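Local coordinates for protein microbial serine proteinases; subtilisin (Bacillus subtilis, PDB 2GKO) that hydrolyses peptide bonds as a cold-adapted, calcium-loaded serine protease of the subtilisin family, at residues N197-V202 against I287-S292; V224-P229 against P253-L258; G257-I262 against G276-R281; A76-A81 against A231-T236. One frame throughout, in Å; residues are numbered along the deposited sequence.

In the fold
Contacts 2 and 4 lie in the buried middle of this subtilase, whereas contacts 1 and 3 are only partly buried. Helix 248-265 serves contacts 2 and 3 alike: one side of it meets strand 226-229, and further along it meets helix 271-283. Their segments overlap at Gly-257 and Leu-258, and their centres are about 9 Å apart. Both are mainly apolar across the interface; in contact 3 a salt bridge within helix 271-283 holds the arginine that covers Ile-262. Contact 4, at the helix that starts with His-71, relies on a glycine, hydroxyls and a water. Contact 1, about 16 Å from contact 2 between centres, is the most polar, joining a hairpin to a calcium loop.

Contact 1: residues N197-V202 against I287-S292; sequences NGTYRV and ILSGNS. With CA (calcium ion), chain D.
Thr-199 and Leu-288 meet at the middle of this contact. The threonine OG1 accepts the Leu-288 N-H at 3.0 Å in a nearly straight bond (170° at the hydrogen) and donates its own proton to Tyr-200 O at 2.9 Å. A chi1 of 76° sets OG1 between the backbone N and the carbonyl carbon, which turns CG2 onto Leu-288 CG at 3.8 Å, the two side chains crossing at about a right angle. A valine here would probably leave the Leu-288 N-H without its acceptor and loosen the hold on the 287-292 loop.

Next door, Asn-197 ND2 donates to Leu-288 O at 3.0 Å; the oxygen lies in the amide plane, but the nitrogen stands above the carbonyl plane. Val-202 N bonds Ser-289 O at 3.0 Å, and Val-202 CG2 rests on Ile-287 CG2. The extended Arg-201 side chain lays one guanidinium face over Gly-290 CA, off toward its rim, while its charge goes to Glu-192 and Asp-204. Any side chain on Gly-290 would run into Val-202 CB.

This is a type I' beta-hairpin turn, with Asn-197 and Gly-198 at its tip, docked on a calcium-binding loop: Ile-287 O binds the ion at 2.4 Å, alongside Asp-286, Gly-294, Gly-296 and Asp-298.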
# COMPACT_ATOMS: atom_id res chain seq x y z
N ASN A 197 -13.81 19.93 7.82
CA ASN A 197 -13.12 21.03 7.15
C ASN A 197 -13.05 20.85 5.63
O ASN A 197 -12.10 21.28 4.98
CB ASN A 197 -11.72 21.26 7.74
CG ASN A 197 -11.75 21.43 9.26
OD1 ASN A 197 -12.73 21.93 9.83
ND2 ASN A 197 -10.67 21.01 9.93
N GLY A 198 -14.06 20.17 5.08
CA GLY A 198 -14.19 20.00 3.64
C GLY A 198 -13.47 18.81 3.04
O GLY A 198 -13.60 18.54 1.84
N THR A 199 -12.72 18.07 3.85
CA THR A 199 -11.91 16.98 3.32
C THR A 199 -12.14 15.75 4.15
O THR A 199 -12.69 15.81 5.25
CB THR A 199 -10.37 17.32 3.33
OG1 THR A 199 -9.85 17.23 4.66
CG2 THR A 199 -10.07 18.78 2.90
N TYR A 200 -11.72 14.60 3.63
CA TYR A 200 -11.62 13.42 4.47
C TYR A 200 -10.70 13.70 5.65
O TYR A 200 -9.78 14.52 5.58
CB TYR A 200 -11.11 12.23 3.65
CG TYR A 200 -12.17 11.69 2.74
CD1 TYR A 200 -13.19 10.90 3.23
CD2 TYR A 200 -12.16 11.98 1.38
CE1 TYR A 200 -14.17 10.40 2.41
CE2 TYR A 200 -13.14 11.48 0.55
CZ TYR A 200 -14.14 10.70 1.06
OH TYR A 200 -15.13 10.20 0.24
N ARG A 201 -10.94 12.99 6.75
CA ARG A 201 -10.25 13.24 8.00
C ARG A 201 -9.22 12.11 8.22
O ARG A 201 -9.52 10.96 7.97
CB ARG A 201 -11.25 13.25 9.14
CG ARG A 201 -10.67 13.53 10.50
CD ARG A 201 -11.72 13.61 11.57
NE ARG A 201 -11.16 14.05 12.85
CZ ARG A 201 -10.59 13.27 13.76
NH1 ARG A 201 -10.48 11.95 13.58
NH2 ARG A 201 -10.10 13.82 14.85
N VAL A 202 -8.04 12.48 8.70
CA VAL A 202 -7.04 11.48 9.09
C VAL A 202 -7.53 10.81 10.36
O VAL A 202 -7.96 11.48 11.30
CB VAL A 202 -5.66 12.10 9.38
CG1 VAL A 202 -4.65 11.00 9.73
CG2 VAL A 202 -5.15 12.91 8.17
N ILE A 287 -5.34 17.65 2.59
CA ILE A 287 -6.15 17.15 3.67
C ILE A 287 -6.08 18.15 4.82
O ILE A 287 -5.00 18.58 5.20
CB ILE A 287 -5.67 15.72 4.10
CG1 ILE A 287 -6.01 14.70 3.00
CG2 ILE A 287 -6.26 15.33 5.47
CD1 ILE A 287 -7.50 14.40 2.82
N LEU A 288 -7.23 18.48 5.37
CA LEU A 288 -7.34 19.60 6.31
C LEU A 288 -7.91 19.21 7.66
O LEU A 288 -8.16 20.08 8.49
CB LEU A 288 -8.24 20.69 5.69
CG LEU A 288 -7.74 21.31 4.40
CD1 LEU A 288 -8.83 22.23 3.83
CD2 LEU A 288 -6.47 22.06 4.63
N SER A 289 -8.15 17.93 7.90
CA SER A 289 -8.78 17.54 9.15
C SER A 289 -8.16 16.28 9.72
O SER A 289 -7.63 15.45 8.98
CB SER A 289 -10.28 17.34 8.98
OG SER A 289 -10.59 16.42 7.96
N GLY A 290 -8.25 16.17 11.04
CA GLY A 290 -7.54 15.17 11.81
C GLY A 290 -6.53 15.87 12.71
O GLY A 290 -6.09 17.00 12.44
N ASN A 291 -6.12 15.21 13.78
CA ASN A 291 -5.17 15.82 14.70
C ASN A 291 -3.89 16.19 13.98
O ASN A 291 -3.31 15.36 13.31
CB ASN A 291 -4.85 14.88 15.87
CG ASN A 291 -6.05 14.56 16.77
OD1 ASN A 291 -7.20 14.78 16.42
ND2 ASN A 291 -5.76 14.04 17.94
N SER A 292 -3.48 17.45 14.10
CA SER A 292 -2.27 17.99 13.47
C SER A 292 -2.37 18.17 11.95
O SER A 292 -1.39 18.51 11.30
CB SER A 292 -0.99 17.19 13.82
OG SER A 292 -0.81 17.11 15.22
CA CA D . -2.85 19.44 4.83
O HOH W 1 -7.03 12.41 13.66
O HOH W 2 -2.37 17.39 3.60

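Contact 2: residues V224-P229 against P253-L258; sequences VEISAP and PHAAGL
This is a buried strand-on-helix contact near the centre of the molecule, where Ile-226, Ala-228 and Pro-229 meet His-254 and Ala-255 at the front of helix 248-265. Axes of strand 226-229 and helix segment 253-258 approach to 7.8 Å at 106°, so the helix runs steeply across the strand. Small side chains permit that closeness. Ala-228 CB touches His-254 CB at 3.8 Å. Ile-226 reaches further: with chi1 at 65°, its CG1 sits between the backbone N and the carbonyl carbon, and the extended tip brings CD1 to 3.8 Å from Ala-255 CB. Ser-227, between Ile-226 and Ala-228 in sequence, points away from the helix and bonds Ser-301 O with its hydroxyl.

The fold is that of the subtilases, a largely parallel sheet flanked by helices; strand 226-229 runs parallel to strand 186-192, and helix 248-265 opens just before Ser-249, which lines the pocket of the bound phenylmethanesulfonic acid and is probably the nucleophile, as in other subtilisins.

His-254 is the flat group of the contact. Pro-229 CB stands over the centre of its ring, 4.1 Å from the centroid and 12° off the normal, a CH-pi contact. Pro-229 O also lies 3.1 Å from His-254 ND1, but the angle is too poor for a hydrogen bond. ND1 bonds instead to Met-250 O, one turn back in the helix, and that bond together with the proline limits rotation of the ring. Ile-10 and Ile-13 of helix 8-14 also touch the His-254 side chain.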
# COMPACT_ATOMS: atom_id res chain seq x y z
N VAL A 224 5.49 11.69 6.73
CA VAL A 224 4.32 11.13 6.08
C VAL A 224 4.22 11.77 4.69
O VAL A 224 4.53 12.94 4.53
CB VAL A 224 3.02 11.39 6.89
CG1 VAL A 224 1.79 10.99 6.10
CG2 VAL A 224 3.08 10.65 8.27
N GLU A 225 3.80 11.00 3.69
CA GLU A 225 3.89 11.43 2.30
C GLU A 225 2.52 11.70 1.71
O GLU A 225 2.28 12.78 1.20
CB GLU A 225 4.66 10.39 1.49
CG GLU A 225 5.04 10.80 0.07
CD GLU A 225 6.33 10.16 -0.40
OE1 GLU A 225 7.11 9.66 0.41
OE2 GLU A 225 6.59 10.17 -1.63
N ILE A 226 1.63 10.73 1.77
CA ILE A 226 0.30 10.88 1.23
C ILE A 226 -0.69 10.15 2.13
O ILE A 226 -0.27 9.39 3.01
CB ILE A 226 0.22 10.34 -0.24
CG1 ILE A 226 0.46 8.83 -0.30
CG2 ILE A 226 1.19 11.07 -1.18
CD1 ILE A 226 0.36 8.27 -1.68
N SER A 227 -1.98 10.40 1.92
CA SER A 227 -3.05 9.79 2.68
C SER A 227 -3.98 8.99 1.77
O SER A 227 -4.19 9.31 0.60
CB SER A 227 -3.83 10.89 3.41
OG SER A 227 -3.00 11.63 4.28
N ALA A 228 -4.54 7.92 2.31
CA ALA A 228 -5.52 7.12 1.58
C ALA A 228 -6.46 6.46 2.55
O ALA A 228 -6.19 6.41 3.73
CB ALA A 228 -4.82 6.08 0.71
N PRO A 229 -7.60 5.96 2.06
CA PRO A 229 -8.58 5.31 2.94
C PRO A 229 -8.02 4.13 3.74
O PRO A 229 -7.44 3.22 3.15
CB PRO A 229 -9.66 4.85 1.96
CG PRO A 229 -9.55 5.81 0.86
CD PRO A 229 -8.08 6.02 0.67
N PRO A 253 -2.20 -0.11 0.46
CA PRO A 253 -2.56 -0.71 -0.84
C PRO A 253 -3.47 0.12 -1.71
O PRO A 253 -3.45 -0.09 -2.90
CB PRO A 253 -3.25 -2.01 -0.45
CG PRO A 253 -3.72 -1.80 0.93
CD PRO A 253 -2.68 -0.94 1.57
N HIS A 254 -4.26 1.03 -1.14
CA HIS A 254 -4.97 2.00 -1.97
C HIS A 254 -3.99 2.84 -2.78
O HIS A 254 -4.13 3.02 -3.99
CB HIS A 254 -5.83 2.90 -1.11
CG HIS A 254 -7.11 2.27 -0.67
ND1 HIS A 254 -7.22 1.56 0.51
CD2 HIS A 254 -8.35 2.28 -1.21
CE1 HIS A 254 -8.47 1.18 0.68
NE2 HIS A 254 -9.17 1.58 -0.37
N ALA A 255 -2.95 3.34 -2.12
CA ALA A 255 -1.89 4.07 -2.78
C ALA A 255 -1.08 3.21 -3.73
O ALA A 255 -0.70 3.67 -4.79
CB ALA A 255 -0.98 4.68 -1.76
N ALA A 256 -0.79 1.96 -3.37
CA ALA A 256 0.03 1.10 -4.24
C ALA A 256 -0.74 0.80 -5.52
O ALA A 256 -0.18 0.79 -6.61
CB ALA A 256 0.39 -0.20 -3.54
N GLY A 257 -2.03 0.54 -5.38
CA GLY A 257 -2.94 0.36 -6.50
C GLY A 257 -3.02 1.59 -7.38
O GLY A 257 -2.92 1.51 -8.63
N LEU A 258 -3.14 2.76 -6.77
CA LEU A 258 -3.14 4.00 -7.53
C LEU A 258 -1.84 4.18 -8.29
O LEU A 258 -1.85 4.56 -9.47
CB LEU A 258 -3.41 5.21 -6.65
CG LEU A 258 -3.53 6.53 -7.42
CD1 LEU A 258 -4.68 6.42 -8.46
CD2 LEU A 258 -3.73 7.70 -6.46

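Contact 3: residues G257-I262 against G276-R281; sequences GLAAKI and GELQTR
Leu-278 packs its two methyl branches against Leu-258, Ala-259 and Ile-262, the tighter and more buried part of the contact. Its CD2 meets Ile-262 CD1 at 3.7 Å and Leu-258 CD2 at 4.0 Å, the two leucines sliding past each other in opposite directions. The other branch, CD1, faces Ala-259 CB at 4.1 Å.

Toward solvent the packing gives way to longer, polar side chains. Arg-281 has CG anti to the carbonyl carbon (chi1 -73°) and a chain extended from CG to NE, which carries the guanidinium out to Ile-262; the two meet tip to tip, Ile-262 CG1 lying 3.6 Å above the centre of the guanidinium plane. The group is held flat there from its edge: Arg-281 NE donates to Glu-277 OE2 at 2.9 Å (174° at the hydrogen), in the guanidinium plane and on the anti lone pair of the carboxylate. NH2 bonds Lys-307 O as well. An alanine here would probably uncover Ile-262 and leave the Glu-277 carboxylate without its charged mate. Glu-277 adds its own aliphatic part, CG touching Ile-262 CG2.

The segment axes pass 10.5 Å apart at 112°, a steep crossing of the two consecutive C-terminal helices, 248-265 and 271-283, of the subtilase fold.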
# COMPACT_ATOMS: atom_id res chain seq x y z
N GLY A 257 -2.03 0.54 -5.38
CA GLY A 257 -2.94 0.36 -6.50
C GLY A 257 -3.02 1.59 -7.38
O GLY A 257 -2.92 1.51 -8.63
N LEU A 258 -3.14 2.76 -6.77
CA LEU A 258 -3.14 4.00 -7.53
C LEU A 258 -1.84 4.18 -8.29
O LEU A 258 -1.85 4.56 -9.47
CB LEU A 258 -3.41 5.21 -6.65
CG LEU A 258 -3.53 6.53 -7.42
CD1 LEU A 258 -4.68 6.42 -8.46
CD2 LEU A 258 -3.73 7.70 -6.46
N ALA A 259 -0.71 3.90 -7.63
CA ALA A 259 0.60 3.99 -8.27
C ALA A 259 0.65 3.10 -9.50
O ALA A 259 1.16 3.51 -10.55
CB ALA A 259 1.71 3.61 -7.28
N ALA A 260 0.12 1.89 -9.39
CA ALA A 260 0.11 0.94 -10.52
C ALA A 260 -0.77 1.42 -11.66
O ALA A 260 -0.41 1.29 -12.83
CB ALA A 260 -0.32 -0.42 -10.05
N LYS A 261 -1.92 1.97 -11.32
CA LYS A 261 -2.85 2.54 -12.29
C LYS A 261 -2.18 3.69 -13.05
O LYS A 261 -2.32 3.81 -14.29
CB LYS A 261 -4.10 3.04 -11.54
CG LYS A 261 -5.26 3.45 -12.42
CD LYS A 261 -6.50 3.73 -11.59
CE LYS A 261 -7.59 4.42 -12.42
NZ LYS A 261 -8.16 3.56 -13.47
N ILE A 262 -1.45 4.54 -12.31
CA ILE A 262 -0.71 5.63 -12.92
C ILE A 262 0.40 5.08 -13.82
O ILE A 262 0.54 5.48 -14.98
CB ILE A 262 -0.12 6.55 -11.82
CG1 ILE A 262 -1.24 7.31 -11.11
CG2 ILE A 262 0.89 7.54 -12.38
CD1 ILE A 262 -0.80 7.97 -9.82
N GLY A 276 6.61 11.07 -7.91
CA GLY A 276 6.38 12.49 -8.09
C GLY A 276 4.97 12.80 -8.51
O GLY A 276 4.39 13.80 -8.08
N GLU A 277 4.38 11.94 -9.35
CA GLU A 277 3.00 12.09 -9.74
C GLU A 277 2.06 11.87 -8.55
O GLU A 277 1.10 12.60 -8.39
CB GLU A 277 2.63 11.16 -10.92
CG GLU A 277 1.19 11.25 -11.41
CD GLU A 277 0.84 12.61 -12.01
OE1 GLU A 277 1.77 13.37 -12.36
OE2 GLU A 277 -0.37 12.88 -12.13
N LEU A 278 2.33 10.88 -7.71
CA LEU A 278 1.55 10.71 -6.48
C LEU A 278 1.60 11.96 -5.61
O LEU A 278 0.60 12.40 -5.08
CB LEU A 278 2.06 9.52 -5.67
CG LEU A 278 1.76 8.12 -6.21
CD1 LEU A 278 2.52 7.10 -5.36
CD2 LEU A 278 0.27 7.81 -6.23
N GLN A 279 2.80 12.52 -5.46
CA GLN A 279 3.01 13.71 -4.65
C GLN A 279 2.24 14.90 -5.21
O GLN A 279 1.58 15.62 -4.47
CB GLN A 279 4.49 14.05 -4.56
CG GLN A 279 5.28 13.14 -3.62
CD GLN A 279 6.78 13.32 -3.71
OE1 GLN A 279 7.26 14.28 -4.33
NE2 GLN A 279 7.52 12.41 -3.10
N THR A 280 2.30 15.08 -6.53
CA THR A 280 1.55 16.15 -7.19
C THR A 280 0.06 16.03 -7.00
O THR A 280 -0.62 16.98 -6.65
CB THR A 280 1.88 16.13 -8.69
OG1 THR A 280 3.26 16.46 -8.86
CG2 THR A 280 1.11 17.20 -9.45
N ARG A 281 -0.45 14.83 -7.27
CA ARG A 281 -1.87 14.54 -7.11
C ARG A 281 -2.34 14.75 -5.66
O ARG A 281 -3.43 15.27 -5.44
CB ARG A 281 -2.14 13.10 -7.53
CG ARG A 281 -2.08 12.89 -9.02
CD ARG A 281 -2.64 11.60 -9.43
NE ARG A 281 -2.44 11.31 -10.86
CZ ARG A 281 -3.14 10.41 -11.52
NH1 ARG A 281 -2.88 10.20 -12.81
NH2 ARG A 281 -4.12 9.74 -10.93

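Contact 4: residues A76-A81 against A231-T236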
# COMPACT_ATOMS: atom_id res chain seq x y z
N ALA A 76 -3.99 -7.15 -0.58
CA ALA A 76 -4.00 -7.44 -2.01
C ALA A 76 -5.33 -7.04 -2.66
O ALA A 76 -5.33 -6.46 -3.75
CB ALA A 76 -3.73 -8.88 -2.25
N GLY A 77 -6.43 -7.27 -1.95
CA GLY A 77 -7.76 -6.96 -2.47
C GLY A 77 -7.96 -5.46 -2.66
O GLY A 77 -8.55 -5.03 -3.65
N SER A 78 -7.47 -4.65 -1.73
CA SER A 78 -7.64 -3.22 -1.87
C SER A 78 -6.84 -2.72 -3.05
O SER A 78 -7.24 -1.80 -3.77
CB SER A 78 -7.26 -2.46 -0.59
OG SER A 78 -8.11 -2.81 0.50
N ALA A 79 -5.66 -3.33 -3.26
CA ALA A 79 -4.79 -2.92 -4.34
C ALA A 79 -5.31 -3.33 -5.73
O ALA A 79 -5.22 -2.55 -6.69
CB ALA A 79 -3.38 -3.50 -4.13
N LEU A 80 -5.81 -4.55 -5.85
CA LEU A 80 -6.04 -5.13 -7.19
C LEU A 80 -7.12 -6.21 -7.35
O LEU A 80 -7.11 -6.93 -8.35
CB LEU A 80 -4.68 -5.60 -7.79
CG LEU A 80 -3.80 -6.56 -6.98
CD1 LEU A 80 -4.48 -7.89 -6.64
CD2 LEU A 80 -2.52 -6.81 -7.78
N ALA A 81 -8.05 -6.32 -6.41
CA ALA A 81 -9.19 -7.24 -6.58
C ALA A 81 -9.90 -6.87 -7.90
O ALA A 81 -9.94 -5.71 -8.27
CB ALA A 81 -10.15 -7.15 -5.42
N ALA A 231 -9.63 3.32 7.35
CA ALA A 231 -10.53 2.94 8.43
C ALA A 231 -11.78 2.27 7.86
O ALA A 231 -12.35 2.75 6.86
CB ALA A 231 -10.91 4.17 9.30
N ALA A 232 -12.20 1.18 8.47
CA ALA A 232 -13.40 0.44 8.09
C ALA A 232 -13.39 0.04 6.63
O ALA A 232 -14.36 0.31 5.90
CB ALA A 232 -14.62 1.24 8.43
N VAL A 233 -12.30 -0.60 6.21
CA VAL A 233 -12.07 -1.00 4.81
C VAL A 233 -12.47 -2.46 4.61
O VAL A 233 -11.94 -3.38 5.24
CB VAL A 233 -10.60 -0.79 4.41
CG1 VAL A 233 -10.30 -1.36 3.03
CG2 VAL A 233 -10.25 0.68 4.46
N TYR A 234 -13.43 -2.66 3.71
CA TYR A 234 -13.93 -3.99 3.35
C TYR A 234 -13.06 -4.47 2.21
O TYR A 234 -12.82 -3.74 1.26
CB TYR A 234 -15.40 -3.87 2.87
CG TYR A 234 -16.07 -5.11 2.35
CD1 TYR A 234 -16.76 -5.94 3.20
CD2 TYR A 234 -16.03 -5.44 1.00
CE1 TYR A 234 -17.44 -7.06 2.73
CE2 TYR A 234 -16.68 -6.58 0.52
CZ TYR A 234 -17.39 -7.36 1.39
OH TYR A 234 -18.05 -8.50 0.95
N SER A 235 -12.61 -5.71 2.31
CA SER A 235 -11.80 -6.31 1.27
C SER A 235 -11.84 -7.82 1.41
O SER A 235 -12.54 -8.37 2.24
CB SER A 235 -10.34 -5.80 1.34
OG SER A 235 -9.55 -6.19 0.22
N THR A 236 -11.10 -8.47 0.53
CA THR A 236 -10.95 -9.92 0.51
C THR A 236 -10.27 -10.47 1.78
O THR A 236 -9.50 -9.75 2.45
CB THR A 236 -10.13 -10.29 -0.75
OG1 THR A 236 -8.96 -9.46 -0.85
CG2 THR A 236 -10.92 -9.99 -2.02
O HOH W 3 -10.82 -2.54 -0.31
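Ser-78 OG and Tyr-234 O are joined through one water, which lies 2.8 Å from the hydroxyl and donates to the carbonyl oxygen at 2.8 Å. The link ties helix 71-80 of the subtilase fold to the hairpin formed by strands 233-236 and 242-245. That helix begins with His-71, which lines the pocket of the bound phenylmethanesulfonic acid and is probably the catalytic histidine, as in other subtilisins.

The two elements lie nearly at right angles, 95° between the segment axes, and come as close as 6.9 Å. Gly-77 makes this possible. Its CA meets Thr-236 OG1 at 3.2 Å and Ser-235 OG at 3.3 Å, and a side chain at this position would collide with both hydroxyls. Those hydroxyls do not bond across the segments directly; each turns to a helix carbonyl slightly earlier in the chain, Ser-235 OG to His-74 O and Thr-236 OG1 to Thr-73 O. The serine gets there with OG anti to its backbone N (chi1 -171°). Ser-235 OG also passes 3.2 Å from Ser-78 N, at an angle too poor for a hydrogen bond.

On the far side of the strand Tyr-234 points away from the helix, its ring almost parallel to that of Tyr-242. Val-233 and Ser-78 both reach helix 248-265, where they touch His-254. Between themselves they close the contact at one end, with Val-233 CG1 lying 3.6 Å from Ser-78 OG.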